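CobC (Shigella flexneri 2a, PDB 6NRU) probably removes the phosphate from adenosylcobalamin 5'-phosphate and alpha-ribazole 5'-phosphate during assembly of the cobalamin nucleotide loop, as a phosphatase of the histidine phosphatase superfamily. Local coordinates at residues N40-T43 with L44-V48; A61-T64 with A65-L69; E91-H95 with R96-Q100; Q125-S128 with Q129-E132; I149-H152 with Q153-S157. All blocks are in the same frame, centred on the assembly; numbering follows the deposited sequence.

The centre of contact 5 lies about 1 Å from that of the chain, and the contact is flanked by two others. Contact 2 meets it where Ala65 CB packs on Val150 CG2 (3.9 Å), and contact 4 where Phe127 CZ reaches Val155 CG2 (3.5 Å). Contact 1 joins this set through contact 2, since His42 ND1 probably hydrogen-bonds Val68 O at 2.8 Å. Three contacts border the probable catalytic pair: side chains of Thr64 and His152 come within about 4 and 3 Å of His11, while those of Phe127 and His152 come within about 4 and 3 Å of Glu84. Contact 3 touches none of the others; its nearest atoms are about 9 Å from contact 4.

Contact 1 (N40-T43 with L44-V48); sequences NLHT and LLDDV
The last turn of a helix joins Asn40-Thr43 to Leu44 and Leu45 through two backbone hydrogen bonds: Leu44 N to Asn40 O at 2.9 Å and Leu45 N to Leu41 O at 3.1 Å. Leu45 is the first residue to leave helical torsions, and a type I beta turn from Leu45 to Val48 follows, closed by a weak bond between Val48 N and Leu45 O. Asn40 O accepts twice, because Thr43 OG1 also donates to it at 2.8 Å. That hydroxyl sits between its own backbone N and carbonyl carbon (chi1 64°), which folds it back over the preceding turn.

Leu41 and Leu45 extend alongside each other in a common direction, CD2 of Leu41 lying 4.1 Å from CD1 of Leu45. The Asn40 amide passes Leu44 at a slant, its OD1 4.1 Å from Leu44 CG. On another flank, His42 and Asp46 also lie alongside, with His42 CE1 3.7 Å from Asp46 OD1 and their planes 52° apart; the imidazole's ND1 is engaged by Val68 O.

Buried Leu41 and Leu45 lean on Ile9 of strand 5-10 and on Trp181 of strand 181-187, so they seat the end of helix 32-44 against the central sheet. His42 faces the end of helix 59-69 instead, and Leu44 touches Ile201 near the C-terminus.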
# COMPACT_ATOMS: atom_id res chain seq x y z
N ASN A 40 -8.82 5.32 -14.50
CA ASN A 40 -8.81 6.77 -14.34
C ASN A 40 -7.44 7.26 -13.89
O ASN A 40 -6.96 8.29 -14.37
CB ASN A 40 -9.90 7.18 -13.35
CG ASN A 40 -10.11 8.68 -13.30
OD1 ASN A 40 -9.87 9.39 -14.28
ND2 ASN A 40 -10.56 9.18 -12.15
N LEU A 41 -6.79 6.52 -12.99
CA LEU A 41 -5.46 6.89 -12.54
C LEU A 41 -4.45 6.86 -13.69
O LEU A 41 -3.50 7.65 -13.70
CB LEU A 41 -5.00 5.96 -11.42
CG LEU A 41 -5.42 6.32 -10.00
CD1 LEU A 41 -5.17 5.14 -9.07
CD2 LEU A 41 -4.69 7.56 -9.52
N HIS A 42 -4.64 5.95 -14.65
CA HIS A 42 -3.75 5.89 -15.80
C HIS A 42 -3.76 7.20 -16.56
O HIS A 42 -2.71 7.71 -16.96
CB HIS A 42 -4.15 4.74 -16.72
CG HIS A 42 -3.71 4.94 -18.14
ND1 HIS A 42 -2.40 4.79 -18.54
CD2 HIS A 42 -4.41 5.30 -19.24
CE1 HIS A 42 -2.31 5.04 -19.84
NE2 HIS A 42 -3.52 5.35 -20.29
N THR A 43 -4.95 7.77 -16.79
CA THR A 43 -5.02 9.06 -17.47
C THR A 43 -4.64 10.21 -16.54
O THR A 43 -4.18 11.25 -17.02
CB THR A 43 -6.42 9.27 -18.04
OG1 THR A 43 -7.37 9.33 -16.97
CG2 THR A 43 -6.80 8.12 -18.97
N LEU A 44 -4.83 10.04 -15.23
CA LEU A 44 -4.50 11.12 -14.30
C LEU A 44 -3.00 11.35 -14.22
O LEU A 44 -2.56 12.48 -13.94
CB LEU A 44 -5.06 10.82 -12.91
CG LEU A 44 -6.54 11.08 -12.68
CD1 LEU A 44 -6.90 10.85 -11.22
CD2 LEU A 44 -6.90 12.49 -13.11
N LEU A 45 -2.20 10.31 -14.46
CA LEU A 45 -0.74 10.38 -14.40
C LEU A 45 -0.11 9.96 -15.73
O LEU A 45 1.00 9.41 -15.75
CB LEU A 45 -0.22 9.50 -13.27
CG LEU A 45 -0.93 9.72 -11.93
CD1 LEU A 45 -1.05 8.41 -11.15
CD2 LEU A 45 -0.21 10.78 -11.12
N ASP A 46 -0.80 10.21 -16.84
CA ASP A 46 -0.26 9.85 -18.14
C ASP A 46 0.98 10.67 -18.47
O ASP A 46 1.95 10.15 -19.03
CB ASP A 46 -1.34 10.04 -19.21
CG ASP A 46 -1.10 9.17 -20.43
OD1 ASP A 46 -0.38 8.15 -20.31
OD2 ASP A 46 -1.63 9.50 -21.50
N ASP A 47 0.97 11.96 -18.12
CA ASP A 47 2.06 12.86 -18.45
C ASP A 47 3.13 12.93 -17.36
O ASP A 47 4.01 13.79 -17.43
CB ASP A 47 1.52 14.26 -18.73
CG ASP A 47 0.75 14.33 -20.03
OD1 ASP A 47 0.55 13.27 -20.66
OD2 ASP A 47 0.34 15.45 -20.42
N VAL A 48 3.06 12.06 -16.36
CA VAL A 48 4.11 11.96 -15.35
C VAL A 48 5.13 10.95 -15.83
O VAL A 48 4.82 9.76 -16.00
CB VAL A 48 3.53 11.56 -13.99
CG1 VAL A 48 4.65 11.39 -12.98
CG2 VAL A 48 2.53 12.61 -13.51

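Contact 2 (A61-T64 with A65-L69); sequences AQHT and ARLVL
Arg66 folds back over His63, one turn earlier in the same helix, and its path can be traced atom by atom. CB starts 3.6 Å from both Gln62 O and His63 O. CG and CD then run on past Gln62 O, at 3.8 Å for CG, the same carbonyl that accepts the Arg66 backbone N-H. A bend at chi3 (37°) turns the chain toward the imidazole. CZ comes within 3.9 Å of His63 CD2, and at the tip NH2 lies 3.6 Å from that carbon. The two flat groups are nearly parallel, their planes 11° apart, with CD2 over one face of the guanidinium; the approach is slanted.

CD2 of the imidazole also meets Leu67, whose CD1 is 3.6 Å away, so the ring has the arginine and the leucine as neighbours from the next turn. CG of His63 stands anti to its backbone N (chi1 -170°), which throws the ring toward that turn. On another flank, Thr64 and Val68 lie side by side, CG2 to CG2 at 4.0 Å. Four successive i to i+4 backbone bonds underlie all this, the last from Val68 N to Thr64 O at 2.9 Å.

Thr64 OG1 bonds back to Arg60 O and weakly meets Gly12 N, beside the probable phosphohistidine His11. Ala61, Ala65 and Leu69 rest on strand 52-55. This is the helix of a beta-alpha-beta unit, strand 52-55, helix 59-69 and strand 76-78, bordering the active site of a histidine phosphatase.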
# COMPACT_ATOMS: atom_id res chain seq x y z
N ALA A 61 -2.51 -5.63 -6.53
CA ALA A 61 -1.61 -4.51 -6.76
C ALA A 61 -1.02 -4.55 -8.17
O ALA A 61 -0.89 -3.51 -8.82
CB ALA A 61 -0.50 -4.49 -5.72
N GLN A 62 -0.67 -5.75 -8.65
CA GLN A 62 -0.13 -5.87 -9.99
C GLN A 62 -1.20 -5.62 -11.05
O GLN A 62 -0.92 -5.00 -12.08
CB GLN A 62 0.50 -7.25 -10.17
CG GLN A 62 1.63 -7.53 -9.20
CD GLN A 62 2.37 -8.80 -9.52
OE1 GLN A 62 3.16 -8.86 -10.46
NE2 GLN A 62 2.12 -9.85 -8.73
N HIS A 63 -2.43 -6.09 -10.81
CA HIS A 63 -3.53 -5.75 -11.70
C HIS A 63 -3.71 -4.25 -11.79
O HIS A 63 -3.96 -3.71 -12.88
CB HIS A 63 -4.82 -6.42 -11.20
CG HIS A 63 -5.96 -6.34 -12.17
ND1 HIS A 63 -7.16 -6.98 -11.96
CD2 HIS A 63 -6.08 -5.70 -13.36
CE1 HIS A 63 -7.98 -6.73 -12.97
NE2 HIS A 63 -7.35 -5.96 -13.83
N THR A 64 -3.58 -3.55 -10.67
CA THR A 64 -3.66 -2.09 -10.68
C THR A 64 -2.50 -1.49 -11.46
O THR A 64 -2.70 -0.61 -12.31
CB THR A 64 -3.70 -1.56 -9.25
OG1 THR A 64 -4.97 -1.87 -8.65
CG2 THR A 64 -3.48 -0.05 -9.22
N ALA A 65 -1.28 -1.95 -11.20
CA ALA A 65 -0.11 -1.40 -11.87
C ALA A 65 -0.19 -1.60 -13.38
O ALA A 65 0.32 -0.77 -14.14
CB ALA A 65 1.17 -2.02 -11.31
N ARG A 66 -0.82 -2.68 -13.83
CA ARG A 66 -1.00 -2.89 -15.26
C ARG A 66 -1.92 -1.83 -15.86
O ARG A 66 -1.64 -1.26 -16.92
CB ARG A 66 -1.55 -4.29 -15.53
CG ARG A 66 -0.50 -5.37 -15.79
CD ARG A 66 -1.10 -6.76 -15.59
NE ARG A 66 -2.48 -6.82 -16.07
CZ ARG A 66 -3.43 -7.59 -15.54
NH1 ARG A 66 -3.15 -8.38 -14.51
NH2 ARG A 66 -4.66 -7.58 -16.05
N LEU A 67 -3.04 -1.55 -15.17
CA LEU A 67 -4.03 -0.62 -15.72
C LEU A 67 -3.52 0.81 -15.69
O LEU A 67 -3.79 1.59 -16.61
CB LEU A 67 -5.33 -0.76 -14.94
CG LEU A 67 -5.97 -2.15 -15.02
CD1 LEU A 67 -7.03 -2.32 -13.95
CD2 LEU A 67 -6.55 -2.38 -16.40
N VAL A 68 -2.80 1.19 -14.64
CA VAL A 68 -2.24 2.54 -14.58
C VAL A 68 -1.18 2.71 -15.66
O VAL A 68 -1.09 3.77 -16.30
CB VAL A 68 -1.68 2.82 -13.18
CG1 VAL A 68 -1.12 4.24 -13.10
CG2 VAL A 68 -2.76 2.62 -12.12
N LEU A 69 -0.31 1.73 -15.78
CA LEU A 69 0.73 1.75 -16.77
C LEU A 69 0.28 1.63 -18.21
O LEU A 69 0.83 2.29 -19.04
CB LEU A 69 1.78 0.70 -16.46
CG LEU A 69 2.69 1.07 -15.31
CD1 LEU A 69 4.05 0.45 -15.51
CD2 LEU A 69 2.80 2.57 -15.19

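Contact 3 (E91-H95 with R96-Q100); sequences EMRHH and RDLMQ
Leu98 N is shared by two carbonyls of the preceding segment: it donates to His94 O at 3.0 Å and, weakly, to His95 O at 3.3 Å. His95 O takes a second weak bond from Met99 N.

His94 is the N-cap. Its ND1 accepts from Arg96 N at 3.2 Å, nearly straight at 167°, with the donor in the imidazole plane. CG of His94 is anti to the backbone N (chi1 -160°), which brings ND1 to the N-H of Arg96, edge on. Arg96 then curls back so that its guanidinium stacks on that ring, centres 3.6 Å apart and planes at 27°. A water bridges His94 N and Asp97 OD2.

Leu98 CD2 stands 3.5 Å from Arg93 CZ, over the centre of one guanidinium face, while the arginine's nitrogens bind Asp89 O and Glu101. Met99, present as selenomethionine, lays CG over a face of His95, whose ND1 bonds Tyr106 OH.

As ND1 of His94 accepts from Arg96 N, the ring is probably unprotonated there; a neutral imidazole carrying its proton on NE2 would be consistent with the cationic Arg96 guanidinium stacking on it.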
# COMPACT_ATOMS: atom_id res chain seq x y z
N GLU A 91 -7.65 -14.34 7.20
CA GLU A 91 -7.87 -13.77 5.88
C GLU A 91 -9.19 -14.25 5.29
O GLU A 91 -9.66 -15.36 5.59
CB GLU A 91 -6.71 -14.12 4.94
CG GLU A 91 -5.35 -13.83 5.55
CD GLU A 91 -4.24 -13.77 4.52
OE1 GLU A 91 -4.28 -14.55 3.54
OE2 GLU A 91 -3.33 -12.94 4.69
N MSE A 92 -9.79 -13.41 4.46
CA MSE A 92 -11.11 -13.66 3.86
C MSE A 92 -12.18 -13.97 4.90
O MSE A 92 -13.07 -14.78 4.65
CB MSE A 92 -11.03 -14.80 2.84
CG MSE A 92 -10.08 -14.53 1.70
SE MSE A 92 -10.44 -12.82 0.86
CE MSE A 92 -11.89 -13.34 -0.34
N ARG A 93 -12.09 -13.32 6.05
CA ARG A 93 -13.06 -13.50 7.12
C ARG A 93 -13.42 -12.15 7.71
O ARG A 93 -12.65 -11.19 7.63
CB ARG A 93 -12.52 -14.46 8.20
CG ARG A 93 -12.39 -15.90 7.71
CD ARG A 93 -11.53 -16.75 8.64
NE ARG A 93 -12.20 -17.05 9.89
CZ ARG A 93 -11.59 -17.57 10.96
NH1 ARG A 93 -10.30 -17.85 10.91
NH2 ARG A 93 -12.28 -17.82 12.06
N HIS A 94 -14.60 -12.08 8.32
CA HIS A 94 -15.18 -10.83 8.76
C HIS A 94 -14.96 -10.60 10.25
O HIS A 94 -14.78 -11.54 11.03
CB HIS A 94 -16.68 -10.79 8.45
CG HIS A 94 -17.26 -9.41 8.42
ND1 HIS A 94 -17.58 -8.71 9.57
CD2 HIS A 94 -17.58 -8.59 7.39
CE1 HIS A 94 -18.07 -7.53 9.24
NE2 HIS A 94 -18.09 -7.43 7.92
N HIS A 95 -14.99 -9.33 10.64
CA HIS A 95 -14.76 -8.94 12.02
C HIS A 95 -15.78 -9.57 12.96
O HIS A 95 -15.42 -10.06 14.04
CB HIS A 95 -14.80 -7.41 12.13
CG HIS A 95 -14.88 -6.90 13.53
ND1 HIS A 95 -13.81 -6.91 14.40
CD2 HIS A 95 -15.91 -6.34 14.22
CE1 HIS A 95 -14.17 -6.39 15.56
NE2 HIS A 95 -15.45 -6.04 15.47
N ARG A 96 -17.06 -9.57 12.58
CA ARG A 96 -18.09 -10.14 13.46
C ARG A 96 -17.84 -11.62 13.71
O ARG A 96 -17.87 -12.08 14.85
CB ARG A 96 -19.48 -9.92 12.88
CG ARG A 96 -19.63 -8.71 11.98
CD ARG A 96 -20.97 -8.73 11.26
NE ARG A 96 -21.05 -9.82 10.29
CZ ARG A 96 -21.07 -9.65 8.97
NH1 ARG A 96 -21.01 -8.44 8.45
NH2 ARG A 96 -21.15 -10.71 8.17
N ASP A 97 -17.59 -12.37 12.64
CA ASP A 97 -17.39 -13.81 12.79
C ASP A 97 -16.14 -14.13 13.59
O ASP A 97 -16.10 -15.15 14.29
CB ASP A 97 -17.33 -14.48 11.41
CG ASP A 97 -18.66 -14.43 10.68
OD1 ASP A 97 -19.69 -14.72 11.31
OD2 ASP A 97 -18.66 -14.12 9.47
N LEU A 98 -15.11 -13.28 13.51
CA LEU A 98 -13.85 -13.58 14.17
C LEU A 98 -13.94 -13.43 15.69
O LEU A 98 -13.21 -14.11 16.42
CB LEU A 98 -12.74 -12.69 13.62
CG LEU A 98 -12.22 -13.05 12.22
CD1 LEU A 98 -11.43 -11.90 11.62
CD2 LEU A 98 -11.37 -14.31 12.29
N MSE A 99 -14.83 -12.56 16.17
CA MSE A 99 -14.99 -12.33 17.61
C MSE A 99 -15.69 -13.50 18.27
O MSE A 99 -15.66 -13.66 19.49
CB MSE A 99 -15.78 -11.04 17.85
CG MSE A 99 -15.02 -9.77 17.50
SE MSE A 99 -15.06 -8.47 18.95
CE MSE A 99 -14.08 -9.46 20.30
N GLN A 100 -16.36 -14.32 17.46
CA GLN A 100 -17.04 -15.52 17.95
C GLN A 100 -16.25 -16.80 17.69
O GLN A 100 -16.18 -17.66 18.57
CB GLN A 100 -18.43 -15.64 17.31
CG GLN A 100 -19.48 -14.75 17.96
CD GLN A 100 -20.22 -15.44 19.10
OE1 GLN A 100 -21.13 -16.24 18.87
NE2 GLN A 100 -19.82 -15.14 20.33
O HOH W 1 -16.03 -14.56 7.94

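Contact 4 (Q125-S128 with Q129-E132); sequences QAFS and QRVE
Phe127 carries the close side of this contact, meeting Arg130 and Val131 of the next helical turn. Its CD1 lies over one face of the Arg130 guanidinium, 3.5 Å from NH2, and the ring and guanidinium planes are almost perpendicular at 85°. Val131 CG2 comes over a face of the same ring, more loosely, 4.4 Å from Phe127 CZ. The ring is brought there by a first torsion that sets CG anti to the backbone N (chi1 171°). Arg130, bent at chi3, is held at its far end by a salt bridge from NH1 to Glu122 and by a weak bond from NH2 to Glu81 O, which probably restrains the rotation of the guanidinium.

The solvent side is simpler. Exposed Gln129 extends past Gln125, its CG and CD each 3.2 Å from Gln125 O. There the amide OE1 faces the carbonyl oxygen at 3.4 Å, a pair of acceptors with no bond between them. Glu132 turns its carboxylate away, where it makes a long, weak ion pair with Arg162.

Regular backbone bonds span both sides, for example Val131 N to Phe127 O at 3.2 Å. Helix 124-136 packs through Phe127 and Ser128 on Leu158 of helix 153-163, the OG of Ser128 bonding to Phe124 O in the preceding turn, while Phe127 also touches Met85 beside Glu84 and Arg130 touches Asn83 in the loop after strand 76-78.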
# COMPACT_ATOMS: atom_id res chain seq x y z
N GLN A 125 4.70 -5.85 14.31
CA GLN A 125 6.13 -5.65 14.49
C GLN A 125 6.92 -6.16 13.29
O GLN A 125 7.80 -5.46 12.77
CB GLN A 125 6.60 -6.33 15.78
CG GLN A 125 5.95 -5.77 17.04
CD GLN A 125 6.13 -4.26 17.17
OE1 GLN A 125 7.20 -3.73 16.90
NE2 GLN A 125 5.07 -3.57 17.58
N ALA A 126 6.60 -7.37 12.82
CA ALA A 126 7.27 -7.89 11.63
C ALA A 126 6.88 -7.10 10.39
O ALA A 126 7.71 -6.86 9.50
CB ALA A 126 6.95 -9.37 11.45
N PHE A 127 5.61 -6.68 10.30
CA PHE A 127 5.15 -5.91 9.16
C PHE A 127 5.85 -4.55 9.10
O PHE A 127 6.34 -4.13 8.05
CB PHE A 127 3.63 -5.74 9.23
CG PHE A 127 3.07 -4.79 8.21
CD1 PHE A 127 2.87 -5.19 6.90
CD2 PHE A 127 2.72 -3.49 8.57
CE1 PHE A 127 2.34 -4.32 5.97
CE2 PHE A 127 2.19 -2.61 7.65
CZ PHE A 127 2.00 -3.02 6.34
N SER A 128 5.91 -3.85 10.24
CA SER A 128 6.54 -2.54 10.25
C SER A 128 8.05 -2.63 10.06
O SER A 128 8.67 -1.67 9.57
CB SER A 128 6.21 -1.80 11.56
OG SER A 128 6.71 -2.50 12.69
N GLN A 129 8.66 -3.76 10.42
CA GLN A 129 10.08 -3.94 10.14
C GLN A 129 10.33 -4.19 8.66
O GLN A 129 11.37 -3.79 8.13
CB GLN A 129 10.65 -5.09 10.97
CG GLN A 129 10.89 -4.76 12.43
CD GLN A 129 10.88 -6.00 13.31
OE1 GLN A 129 10.73 -7.12 12.83
NE2 GLN A 129 11.05 -5.80 14.62
N ARG A 130 9.39 -4.86 7.99
CA ARG A 130 9.48 -5.04 6.54
C ARG A 130 9.50 -3.69 5.83
O ARG A 130 10.31 -3.47 4.92
CB ARG A 130 8.30 -5.87 6.04
CG ARG A 130 8.62 -7.29 5.66
CD ARG A 130 7.32 -8.01 5.37
NE ARG A 130 6.39 -7.13 4.68
CZ ARG A 130 5.07 -7.28 4.66
NH1 ARG A 130 4.50 -8.29 5.30
NH2 ARG A 130 4.31 -6.42 3.99
N VAL A 131 8.60 -2.79 6.23
CA VAL A 131 8.55 -1.47 5.62
C VAL A 131 9.80 -0.67 5.95
O VAL A 131 10.31 0.09 5.12
CB VAL A 131 7.27 -0.74 6.07
CG1 VAL A 131 7.28 0.72 5.63
CG2 VAL A 131 6.04 -1.46 5.52
N GLU A 132 10.33 -0.85 7.16
CA GLU A 132 11.58 -0.19 7.53
C GLU A 132 12.73 -0.65 6.63
O GLU A 132 13.57 0.16 6.23
CB GLU A 132 11.90 -0.45 9.00
CG GLU A 132 11.25 0.53 9.94
CD GLU A 132 12.03 1.84 10.03
OE1 GLU A 132 12.98 1.91 10.84
OE2 GLU A 132 11.68 2.79 9.30

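Contact 5 (I149-H152 with Q153-S157); sequences IVSH and QGVLS
Gln153 opens the helix directly after His152. Its chain bends at chi2 and carries OE1 to Val176 N, with a sulfate ion close to the side chain. Gly154 comes next, in the first turn, near a bound di(hydroxyethyl)ether. Val155 points back at the strand and packs on Ser151, CB and CG1 each lying 3.3 Å from Ser151 OG; that hydroxyl is itself engaged by Leu82 O.

The chain here passes from strand 149-151 into helix 153-157, with axes 8.3 Å apart at closest approach and directions 139° apart, so the helix doubles back beside the strand it follows. Strand 146-151 lies next to parallel strand 5-10 in the central sheet of the histidine phosphatase fold, and His152 at the N-cap therefore emerges beside His11, probably the phosphorylated residue. Its ring meets that of His11 with planes at about 70°, its NE2 is hydrogen-bonded with Ser56 OG, and it also touches Glu84.

Leu156 gives its N-H to His152 O at 2.9 Å. Its side chain runs antiparallel past that of Ile149, CD2 reaching Ile149 CG2 at 3.8 Å and Ser151 CB at 3.7 Å. Ser157 completes the first turn: its OG (2.9 Å) and N (3.0 Å) approach Gln153 O from either side of its carbonyl plane.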
# COMPACT_ATOMS: atom_id res chain seq x y z
N ILE A 149 4.94 3.75 -6.72
CA ILE A 149 4.79 2.64 -5.78
C ILE A 149 3.33 2.23 -5.76
O ILE A 149 2.45 3.03 -5.42
CB ILE A 149 5.27 3.02 -4.38
CG1 ILE A 149 6.77 3.34 -4.40
CG2 ILE A 149 4.97 1.91 -3.39
CD1 ILE A 149 7.36 3.55 -3.03
N VAL A 150 3.07 0.97 -6.12
CA VAL A 150 1.73 0.40 -6.09
C VAL A 150 1.69 -0.60 -4.95
O VAL A 150 2.35 -1.65 -5.00
CB VAL A 150 1.36 -0.27 -7.43
CG1 VAL A 150 -0.10 -0.68 -7.43
CG2 VAL A 150 1.67 0.66 -8.59
N SER A 151 0.91 -0.29 -3.91
CA SER A 151 0.88 -1.13 -2.72
C SER A 151 -0.48 -1.09 -2.04
O SER A 151 -1.52 -1.02 -2.71
CB SER A 151 1.98 -0.70 -1.74
OG SER A 151 2.17 -1.68 -0.74
N HIS A 152 -0.49 -1.14 -0.71
CA HIS A 152 -1.70 -1.30 0.08
C HIS A 152 -1.80 -0.19 1.11
O HIS A 152 -0.87 0.59 1.33
CB HIS A 152 -1.72 -2.68 0.76
CG HIS A 152 -1.43 -3.81 -0.17
ND1 HIS A 152 -2.42 -4.52 -0.82
CD2 HIS A 152 -0.26 -4.35 -0.59
CE1 HIS A 152 -1.88 -5.45 -1.58
NE2 HIS A 152 -0.56 -5.36 -1.46
N GLN A 153 -2.97 -0.14 1.76
CA GLN A 153 -3.26 0.94 2.69
C GLN A 153 -2.31 0.94 3.88
O GLN A 153 -1.76 1.98 4.26
CB GLN A 153 -4.71 0.83 3.16
CG GLN A 153 -5.37 2.15 3.51
CD GLN A 153 -4.76 2.78 4.74
OE1 GLN A 153 -4.47 3.98 4.76
NE2 GLN A 153 -4.56 1.98 5.78
N GLY A 154 -2.09 -0.23 4.49
CA GLY A 154 -1.22 -0.30 5.65
C GLY A 154 0.23 -0.01 5.31
O GLY A 154 0.94 0.64 6.09
N VAL A 155 0.70 -0.47 4.15
CA VAL A 155 2.08 -0.24 3.75
C VAL A 155 2.32 1.24 3.46
O VAL A 155 3.27 1.84 3.97
CB VAL A 155 2.44 -1.10 2.53
CG1 VAL A 155 3.82 -0.73 2.01
CG2 VAL A 155 2.38 -2.58 2.88
N LEU A 156 1.46 1.83 2.64
CA LEU A 156 1.70 3.20 2.18
C LEU A 156 1.50 4.21 3.30
O LEU A 156 2.25 5.18 3.41
CB LEU A 156 0.80 3.51 0.99
CG LEU A 156 1.04 2.66 -0.26
CD1 LEU A 156 0.01 2.96 -1.33
CD2 LEU A 156 2.44 2.89 -0.79
N SER A 157 0.48 4.00 4.14
CA SER A 157 0.26 4.90 5.27
C SER A 157 1.42 4.86 6.24
O SER A 157 1.85 5.90 6.76
CB SER A 157 -1.05 4.55 5.98
OG SER A 157 -0.90 3.34 6.70